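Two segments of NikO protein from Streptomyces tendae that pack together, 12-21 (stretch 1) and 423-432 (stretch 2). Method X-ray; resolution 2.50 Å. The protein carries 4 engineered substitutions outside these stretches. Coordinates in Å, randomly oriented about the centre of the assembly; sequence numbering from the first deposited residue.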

ATOM      1  N   GLY A  12      32.757 -19.758 -18.174  1.00 82.89           N
ATOM      2  CA  GLY A  12      32.557 -20.008 -19.592  1.00 78.36           C
ATOM      3  C   GLY A  12      31.137 -19.706 -20.021  1.00 74.81           C
ATOM      4  O   GLY A  12      30.604 -20.333 -20.936  1.00 77.81           O
ATOM      5  N   GLU A  13      30.532 -18.725 -19.366  1.00 61.37           N
ATOM      6  CA  GLU A  13      29.110 -18.467 -19.510  1.00 52.91           C
ATOM      7  C   GLU A  13      28.875 -17.056 -20.059  1.00 45.43           C
ATOM      8  O   GLU A  13      29.552 -16.113 -19.651  1.00 41.93           O
ATOM      9  CB  GLU A  13      28.452 -18.663 -18.145  1.00 61.23           C
ATOM     10  CG  GLU A  13      26.965 -18.837 -18.174  1.00 61.46           C
ATOM     11  CD  GLU A  13      26.261 -17.588 -17.732  1.00 65.83           C
ATOM     12  OE1 GLU A  13      26.244 -17.327 -16.512  1.00 65.28           O
ATOM     13  OE2 GLU A  13      25.741 -16.860 -18.598  1.00 61.74           O
ATOM     14  N   PRO A  14      27.925 -16.912 -21.003  1.00 38.91           N
ATOM     15  CA  PRO A  14      27.698 -15.645 -21.713  1.00 37.58           C
ATOM     16  C   PRO A  14      27.376 -14.458 -20.807  1.00 31.08           C
ATOM     17  O   PRO A  14      26.549 -14.563 -19.903  1.00 34.99           O
ATOM     18  CB  PRO A  14      26.501 -15.959 -22.623  1.00 36.32           C
ATOM     19  CG  PRO A  14      25.868 -17.174 -22.031  1.00 38.57           C
ATOM     20  CD  PRO A  14      27.008 -17.963 -21.475  1.00 43.17           C
ATOM     21  N   LEU A  15      28.035 -13.333 -21.066  1.00 29.53           N
ATOM     22  CA  LEU A  15      27.839 -12.120 -20.285  1.00 23.81           C
ATOM     23  C   LEU A  15      27.354 -10.970 -21.156  1.00 20.96           C
ATOM     24  O   LEU A  15      27.463 -11.010 -22.380  1.00 21.53           O
ATOM     25  CB  LEU A  15      29.150 -11.701 -19.615  1.00 30.09           C
ATOM     26  CG  LEU A  15      29.721 -12.534 -18.471  1.00 36.55           C
ATOM     27  CD1 LEU A  15      31.075 -11.981 -18.060  1.00 31.33           C
ATOM     28  CD2 LEU A  15      28.773 -12.531 -17.291  1.00 37.18           C
ATOM     29  N   LEU A  16      26.816  -9.943 -20.507  1.00 27.19           N
ATOM     30  CA  LEU A  16      26.569  -8.665 -21.159  1.00 19.44           C
ATOM     31  C   LEU A  16      27.561  -7.652 -20.606  1.00 18.23           C
ATOM     32  O   LEU A  16      27.618  -7.427 -19.399  1.00 18.67           O
ATOM     33  CB  LEU A  16      25.140  -8.183 -20.907  1.00 17.89           C
ATOM     34  CG  LEU A  16      24.015  -8.891 -21.662  1.00 21.74           C
ATOM     35  CD1 LEU A  16      22.684  -8.218 -21.371  1.00 14.08           C
ATOM     36  CD2 LEU A  16      24.295  -8.907 -23.156  1.00 16.44           C
ATOM     37  N   GLU A  17      28.355  -7.056 -21.488  1.00 23.93           N
ATOM     38  CA  GLU A  17      29.329  -6.056 -21.071  1.00 18.92           C
ATOM     39  C   GLU A  17      28.768  -4.661 -21.316  1.00 22.42           C
ATOM     40  O   GLU A  17      28.675  -4.209 -22.457  1.00 23.69           O
ATOM     41  CB  GLU A  17      30.649  -6.248 -21.817  1.00 23.47           C
ATOM     42  CG  GLU A  17      31.781  -5.363 -21.322  1.00 30.53           C
ATOM     43  CD  GLU A  17      33.105  -5.689 -21.984  1.00 38.25           C
ATOM     44  OE1 GLU A  17      33.638  -6.792 -21.738  1.00 37.48           O
ATOM     45  OE2 GLU A  17      33.610  -4.845 -22.753  1.00 38.12           O
ATOM     46  N   ILE A  18      28.392  -3.985 -20.234  1.00 19.38           N
ATOM     47  CA  ILE A  18      27.720  -2.695 -20.332  1.00 19.72           C
ATOM     48  C   ILE A  18      28.644  -1.516 -20.035  1.00 17.76           C
ATOM     49  O   ILE A  18      29.304  -1.475 -18.998  1.00 16.73           O
ATOM     50  CB  ILE A  18      26.502  -2.622 -19.385  1.00 18.41           C
ATOM     51  CG1 ILE A  18      25.538  -3.778 -19.660  1.00 16.05           C
ATOM     52  CG2 ILE A  18      25.791  -1.285 -19.526  1.00 14.82           C
ATOM     53  CD1 ILE A  18      25.480  -4.801 -18.548  1.00 14.46           C
ATOM     54  N   HIS A  19      28.683  -0.561 -20.958  1.00 22.69           N
ATOM     55  CA  HIS A  19      29.394   0.692 -20.742  1.00 21.34           C
ATOM     56  C   HIS A  19      28.399   1.845 -20.722  1.00 16.77           C
ATOM     57  O   HIS A  19      28.095   2.434 -21.759  1.00 17.34           O
ATOM     58  CB  HIS A  19      30.439   0.923 -21.834  1.00 22.97           C
ATOM     59  CG  HIS A  19      31.548  -0.083 -21.835  1.00 33.04           C
ATOM     60  ND1 HIS A  19      31.523  -1.221 -22.612  1.00 34.61           N
ATOM     61  CD2 HIS A  19      32.716  -0.123 -21.150  1.00 25.18           C
ATOM     62  CE1 HIS A  19      32.628  -1.916 -22.409  1.00 33.38           C
ATOM     63  NE2 HIS A  19      33.369  -1.271 -21.526  1.00 25.65           N
ATOM     64  N   GLY A  20      27.886   2.159 -19.537  1.00 14.75           N
ATOM     65  CA  GLY A  20      26.883   3.197 -19.396  1.00 17.10           C
ATOM     66  C   GLY A  20      27.471   4.594 -19.371  1.00 18.02           C
ATOM     67  O   GLY A  20      28.688   4.768 -19.438  1.00 18.95           O
ATOM     68  N   GLY A  21      26.600   5.592 -19.269  1.00 16.32           N
ATOM     69  CA  GLY A  21      27.027   6.979 -19.259  1.00 19.59           C
ATOM     70  C   GLY A  21      26.682   7.679 -20.559  1.00 19.70           C
ATOM     71  O   GLY A  21      26.860   8.890 -20.692  1.00 21.73           O
ATOM     72  N   PRO A 423      28.379   5.524 -15.259  1.00 20.88           N
ATOM     73  CA  PRO A 423      29.494   5.930 -16.122  1.00 22.87           C
ATOM     74  C   PRO A 423      30.710   5.021 -15.955  1.00 22.49           C
ATOM     75  O   PRO A 423      31.738   5.450 -15.433  1.00 26.95           O
ATOM     76  CB  PRO A 423      29.814   7.342 -15.626  1.00 13.79           C
ATOM     77  CG  PRO A 423      29.402   7.331 -14.195  1.00 18.35           C
ATOM     78  CD  PRO A 423      28.187   6.450 -14.130  1.00 18.31           C
ATOM     79  N   GLY A 424      30.588   3.775 -16.400  1.00 19.62           N
ATOM     80  CA  GLY A 424      31.666   2.812 -16.281  1.00 15.55           C
ATOM     81  C   GLY A 424      31.277   1.451 -16.821  1.00 17.06           C
ATOM     82  O   GLY A 424      30.275   1.319 -17.523  1.00 18.10           O
ATOM     83  N   ARG A 425      32.065   0.434 -16.488  1.00 18.68           N
ATOM     84  CA  ARG A 425      31.811  -0.913 -16.984  1.00 20.36           C
ATOM     85  C   ARG A 425      31.028  -1.753 -15.978  1.00 21.05           C
ATOM     86  O   ARG A 425      31.326  -1.753 -14.783  1.00 21.86           O
ATOM     87  CB  ARG A 425      33.123  -1.615 -17.346  1.00 21.59           C
ATOM     88  CG  ARG A 425      32.952  -2.780 -18.311  1.00 27.85           C
ATOM     89  CD  ARG A 425      34.273  -3.489 -18.570  1.00 33.18           C
ATOM     90  NE  ARG A 425      34.562  -4.496 -17.554  1.00 40.50           N
ATOM     91  CZ  ARG A 425      34.441  -5.807 -17.744  1.00 49.75           C
ATOM     92  NH1 ARG A 425      34.043  -6.277 -18.919  1.00 48.57           N
ATOM     93  NH2 ARG A 425      34.724  -6.650 -16.760  1.00 39.54           N
ATOM     94  N   THR A 426      30.024  -2.466 -16.476  1.00 18.52           N
ATOM     95  CA  THR A 426      29.226  -3.364 -15.651  1.00 15.89           C
ATOM     96  C   THR A 426      28.913  -4.634 -16.432  1.00 18.92           C
ATOM     97  O   THR A 426      28.597  -4.579 -17.621  1.00 21.95           O
ATOM     98  CB  THR A 426      27.900  -2.704 -15.215  1.00 16.62           C
ATOM     99  OG1 THR A 426      28.174  -1.461 -14.555  1.00 19.64           O
ATOM    100  CG2 THR A 426      27.126  -3.614 -14.272  1.00 12.87           C
ATOM    101  N   THR A 427      29.009  -5.779 -15.766  1.00 13.36           N
ATOM    102  CA  THR A 427      28.664  -7.046 -16.395  1.00 20.58           C
ATOM    103  C   THR A 427      27.345  -7.578 -15.851  1.00 22.53           C
ATOM    104  O   THR A 427      27.055  -7.453 -14.661  1.00 19.26           O
ATOM    105  CB  THR A 427      29.766  -8.101 -16.197  1.00 20.20           C
ATOM    106  OG1 THR A 427      30.029  -8.262 -14.799  1.00 27.17           O
ATOM    107  CG2 THR A 427      31.045  -7.673 -16.902  1.00 22.62           C
ATOM    108  N   LEU A 428      26.545  -8.165 -16.734  1.00 26.49           N
ATOM    109  CA  LEU A 428      25.262  -8.740 -16.354  1.00 18.83           C
ATOM    110  C   LEU A 428      25.104 -10.135 -16.947  1.00 21.14           C
ATOM    111  O   LEU A 428      25.242 -10.321 -18.157  1.00 23.34           O
ATOM    112  CB  LEU A 428      24.114  -7.842 -16.820  1.00 15.94           C
ATOM    113  CG  LEU A 428      22.695  -8.358 -16.569  1.00 19.13           C
ATOM    114  CD1 LEU A 428      22.431  -8.519 -15.078  1.00 11.32           C
ATOM    115  CD2 LEU A 428      21.668  -7.433 -17.203  1.00 16.95           C
ATOM    116  N   ARG A 429      24.821 -11.115 -16.095  1.00 20.26           N
ATOM    117  CA  ARG A 429      24.587 -12.477 -16.566  1.00 26.53           C
ATOM    118  C   ARG A 429      23.168 -12.949 -16.267  1.00 26.11           C
ATOM    119  O   ARG A 429      22.394 -12.240 -15.621  1.00 20.34           O
ATOM    120  CB  ARG A 429      25.615 -13.451 -15.990  1.00 20.20           C
ATOM    121  CG  ARG A 429      25.709 -13.477 -14.479  1.00 32.21           C
ATOM    122  CD  ARG A 429      26.797 -14.447 -14.050  1.00 41.17           C
ATOM    123  NE  ARG A 429      26.932 -14.535 -12.601  1.00 58.49           N
ATOM    124  CZ  ARG A 429      27.781 -13.806 -11.883  1.00 62.90           C
ATOM    125  NH1 ARG A 429      28.574 -12.927 -12.480  1.00 59.52           N
ATOM    126  NH2 ARG A 429      27.837 -13.957 -10.568  1.00 59.90           N
ATOM    127  N   ASN A 430      22.848 -14.151 -16.741  1.00 24.33           N
ATOM    128  CA  ASN A 430      21.485 -14.677 -16.699  1.00 22.47           C
ATOM    129  C   ASN A 430      20.509 -13.751 -17.413  1.00 21.60           C
ATOM    130  O   ASN A 430      19.363 -13.595 -16.997  1.00 25.76           O
ATOM    131  CB  ASN A 430      21.028 -14.948 -15.263  1.00 23.73           C
ATOM    132  CG  ASN A 430      21.636 -16.207 -14.685  1.00 29.87           C
ATOM    133  OD1 ASN A 430      21.204 -16.695 -13.643  1.00 36.77           O
ATOM    134  ND2 ASN A 430      22.649 -16.739 -15.358  1.00 36.02           N
ATOM    135  N   HIS A 431      20.981 -13.141 -18.496  1.00 22.05           N
ATOM    136  CA  HIS A 431      20.170 -12.227 -19.288  1.00 21.21           C
ATOM    137  C   HIS A 431      19.352 -12.984 -20.328  1.00 24.00           C
ATOM    138  O   HIS A 431      18.712 -12.379 -21.189  1.00 19.33           O
ATOM    139  CB  HIS A 431      21.055 -11.185 -19.971  1.00 19.27           C
ATOM    140  CG  HIS A 431      22.161 -11.777 -20.792  1.00 24.63           C
ATOM    141  ND1 HIS A 431      23.321 -12.264 -20.234  1.00 21.67           N
ATOM    142  CD2 HIS A 431      22.279 -11.953 -22.129  1.00 23.74           C
ATOM    143  CE1 HIS A 431      24.109 -12.719 -21.194  1.00 28.18           C
ATOM    144  NE2 HIS A 431      23.503 -12.542 -22.350  1.00 31.95           N
ATOM    145  N   HIS A 432      19.375 -14.310 -20.238  1.00 21.16           N
ATOM    146  CA  HIS A 432      18.602 -15.158 -21.137  1.00 22.64           C
ATOM    147  C   HIS A 432      17.113 -15.025 -20.841  1.00 22.32           C
ATOM    148  O   HIS A 432      16.272 -15.406 -21.655  1.00 18.69           O
ATOM    149  CB  HIS A 432      19.037 -16.618 -21.003  1.00 17.69           C
ATOM    150  CG  HIS A 432      18.864 -17.176 -19.624  1.00 23.44           C
ATOM    151  ND1 HIS A 432      19.867 -17.145 -18.678  1.00 30.13           N
ATOM    152  CD2 HIS A 432      17.806 -17.772 -19.028  1.00 22.27           C
ATOM    153  CE1 HIS A 432      19.434 -17.702 -17.560  1.00 22.48           C
ATOM    154  NE2 HIS A 432      18.184 -18.090 -17.748  1.00 23.04           N
TER

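Residues 14-19 and 425-429 form neighbouring antiparallel strands, brought together from positions some 400 residues apart in the chain, and are joined by five backbone hydrogen bonds. Leu16 and Leu428 make a reciprocal pair: Leu16 N donates to Leu428 O at 2.9 Å, and Leu428 N returns a bond to Leu16 O at 3.0 Å. Two residues along, Ile18 N donates to Thr426 O at 2.7 Å and Thr426 N to Ile18 O at 2.8 Å. The amide and carbonyl of all four residues are thus satisfied across the interface. The ladder ends beyond the strands with a longer bond, 3.2 Å from Gly20 N to Gly424 O.

Between these rungs, CA-H...O contacts supplement the same carbonyls. Leu16 O lies 3.2 Å from Thr427 CA. Ile18 O is 3.3 Å from Arg425 CA. Gly424 O is 3.4 Å from His19 CA. Each of these acceptors therefore receives a CA-H contact beside its N-H bond.

The alternation of the strands places Leu16, Ile18, Thr426 and Leu428 on one buried face. Ile18 CD1 packs 3.8 Å from Leu428 CB, while Leu16 CB and Leu428 CB are 4.2 Å apart; the branched aliphatic chains of Leu16, Ile18 and Leu428 suit this site because they fill space without bringing polar groups that need partners. Thr426 does bring a hydroxyl, and its OG1 lies 3.2 Å from Arg425 O.

The other face carries Glu17, His19, Arg425 and Thr427. Here the non-hydrogen-bonded pairing of Glu17 with Thr427 and His19 with Arg425 leaves Glu17 and Arg425 diagonally related, and the long side chains bridge the offset. Glu17 OE1 meets Arg425 NH1 at 2.9 Å in a salt bridge, approaching the guanidinium at its edge, near its plane, where the N-H groups point. The aliphatic part of the same arginine also serves as packing surface, with Arg425 CG 3.6 Å from His19 NE2. Thr427 is buried, but its OG1 is hydrogen-bonded elsewhere in the structure.

Past the strand, His431 turns back toward stretch 1 and lays its ring against Leu16. Leu16 CG sits 3.5 Å from the centroid of the His431 ring and only 9° off its normal, a CH-pi contact over the face, while Pro14 O approaches the ring edge, 3.3 Å from His431 CE1. Nearby, Leu15 bends its end back so that Leu15 CD2 reaches 3.5 Å from Arg429 CB.

At the opposite end, Gly21 allows a close backbone approach, its CA 4.1 Å from Pro423 CA. Its positive phi also suits glycine. Together the two stretches bury 795 Å².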